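PDB 1TZT: transcription antitermination protein NusB from Thermotoga maritima, which is probably involved in transcription antitermination of ribosomal RNA operons, binding the boxA sequence of the RNA. Local coordinates for residues 83-88 with 121-126. Residues are numbered along the deposited sequence; the frame is centred on the assembly and turned at random.
Sequences NVLRLA and KFVNGI
Leu85 reaches from helix 79-94 into the angle between Val123 and Ile126 of helix 119-134, and its two methyls divide the work. Leu85 CD2 enters between the neighbours, 3.8 Å from Val123 CG1 and almost as near to Ile126 CG2. The other methyl, Leu85 CD1, touches Ile126 CD1. More loosely, Leu85 CD1 also lies 4.3 Å from Phe122 CE2, approaching the ring obliquely. Leucine suits this place because its fork serves several partners at once, and the side chain bends inward although its first bond does not aim at the other helix. The isoleucine answers with both branches: CG1 anti to the carbonyl carbon (chi1 -64°) leaves CG2 anti to the backbone N, from where it meets Leu85 CD2. Its longer arm carries CD1 to the leucine and over one face of the Phe122 ring, 3.4 Å above the plane and displaced toward the rim.

A second apolar touch is made by two beta-branched residues, Val84 CG1 and Val123 CG1, 4.1 Å apart, the side chains crossing nearly at right angles. Short and stiff, valines fill the space where both first bonds face the partner helix. Ala107, Ile110 and Ala111 of helix 100-114 pack on this valine pair, whereas Ile65 and Leu77 cover Leu85. Trimming Leu85 to an alanine would remove both methyls, and is likely to leave Ile126 CG2 and CD1 without their leucine partner, cost Val123 CG1 a neighbour and open a gap beside Phe122.

The segment axes approach to 10.4 Å at -35°, joining two helices of the all-helical NusB fold. With solely hydrocarbon groups meeting across it, this buried contact depends on complementary shape and exclusion of water rather than on polar bonds.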
# COMPACT_ATOMS: atom_id res chain seq x y z
N ASN A 83 -1.44 -6.91 0.91
CA ASN A 83 -1.67 -5.56 1.36
C ASN A 83 -0.55 -4.58 1.05
O ASN A 83 -0.82 -3.39 0.86
CB ASN A 83 -2.07 -5.56 2.83
CG ASN A 83 -3.46 -6.17 3.02
OD1 ASN A 83 -3.61 -7.28 3.56
ND2 ASN A 83 -4.47 -5.48 2.54
N VAL A 84 0.69 -5.07 1.00
CA VAL A 84 1.79 -4.24 0.51
C VAL A 84 1.55 -3.85 -0.96
O VAL A 84 1.70 -2.68 -1.36
CB VAL A 84 3.16 -4.92 0.64
CG1 VAL A 84 4.17 -4.13 -0.12
CG2 VAL A 84 3.56 -5.00 2.10
N LEU A 85 1.14 -4.83 -1.75
CA LEU A 85 0.87 -4.60 -3.16
C LEU A 85 -0.28 -3.63 -3.32
O LEU A 85 -0.22 -2.75 -4.18
CB LEU A 85 0.56 -5.91 -3.86
CG LEU A 85 1.75 -6.86 -3.97
CD1 LEU A 85 1.32 -8.24 -4.41
CD2 LEU A 85 2.79 -6.28 -4.90
N ARG A 86 -1.31 -3.72 -2.48
CA ARG A 86 -2.42 -2.82 -2.57
C ARG A 86 -2.04 -1.37 -2.25
O ARG A 86 -2.38 -0.45 -2.99
CB ARG A 86 -3.56 -3.24 -1.63
CG ARG A 86 -4.37 -4.41 -2.13
CD ARG A 86 -5.16 -5.07 -1.01
NE ARG A 86 -6.26 -5.90 -1.48
CZ ARG A 86 -7.00 -6.65 -0.68
NH1 ARG A 86 -7.98 -7.40 -1.17
NH2 ARG A 86 -6.77 -6.65 0.63
N LEU A 87 -1.36 -1.20 -1.12
CA LEU A 87 -0.92 0.10 -0.66
C LEU A 87 -0.03 0.77 -1.71
O LEU A 87 -0.22 1.94 -2.04
CB LEU A 87 -0.14 -0.07 0.65
CG LEU A 87 -0.22 1.09 1.63
CD1 LEU A 87 0.70 0.80 2.81
CD2 LEU A 87 0.08 2.42 1.03
N ALA A 88 0.98 0.03 -2.20
CA ALA A 88 1.92 0.54 -3.16
C ALA A 88 1.27 0.86 -4.49
O ALA A 88 1.63 1.83 -5.14
CB ALA A 88 3.04 -0.44 -3.41
N LYS A 121 11.68 -9.34 -2.70
CA LYS A 121 11.88 -9.53 -4.13
C LYS A 121 10.57 -9.75 -4.88
O LYS A 121 10.41 -9.30 -6.02
CB LYS A 121 12.85 -10.71 -4.39
CG LYS A 121 12.91 -11.14 -5.86
CD LYS A 121 14.25 -11.71 -6.31
CE LYS A 121 14.50 -11.35 -7.77
NZ LYS A 121 14.62 -9.87 -7.99
N PHE A 122 9.63 -10.42 -4.23
CA PHE A 122 8.35 -10.74 -4.82
C PHE A 122 7.62 -9.44 -5.17
O PHE A 122 7.23 -9.20 -6.31
CB PHE A 122 7.54 -11.56 -3.83
CG PHE A 122 6.19 -11.93 -4.31
CD1 PHE A 122 6.04 -12.79 -5.39
CD2 PHE A 122 5.05 -11.40 -3.70
CE1 PHE A 122 4.75 -13.13 -5.84
CE2 PHE A 122 3.78 -11.73 -4.15
CZ PHE A 122 3.63 -12.60 -5.22
N VAL A 123 7.44 -8.59 -4.17
CA VAL A 123 6.70 -7.34 -4.41
C VAL A 123 7.48 -6.40 -5.32
O VAL A 123 6.88 -5.68 -6.10
CB VAL A 123 6.29 -6.61 -3.11
CG1 VAL A 123 5.31 -7.45 -2.28
CG2 VAL A 123 7.49 -6.23 -2.33
N ASN A 124 8.81 -6.45 -5.27
CA ASN A 124 9.64 -5.61 -6.15
C ASN A 124 9.32 -5.93 -7.60
O ASN A 124 9.09 -5.04 -8.41
CB ASN A 124 11.12 -5.86 -5.86
CG ASN A 124 12.06 -4.86 -6.57
OD1 ASN A 124 11.63 -4.00 -7.35
ND2 ASN A 124 13.37 -4.99 -6.28
N GLY A 125 9.30 -7.22 -7.93
CA GLY A 125 9.06 -7.65 -9.30
C GLY A 125 7.71 -7.23 -9.84
O GLY A 125 7.61 -6.74 -10.97
N ILE A 126 6.67 -7.42 -9.04
CA ILE A 126 5.31 -7.07 -9.43
C ILE A 126 5.15 -5.56 -9.56
O ILE A 126 4.60 -5.08 -10.54
CB ILE A 126 4.29 -7.63 -8.41
CG1 ILE A 126 4.35 -9.16 -8.44
CG2 ILE A 126 2.88 -7.14 -8.72
CD1 ILE A 126 3.74 -9.82 -7.26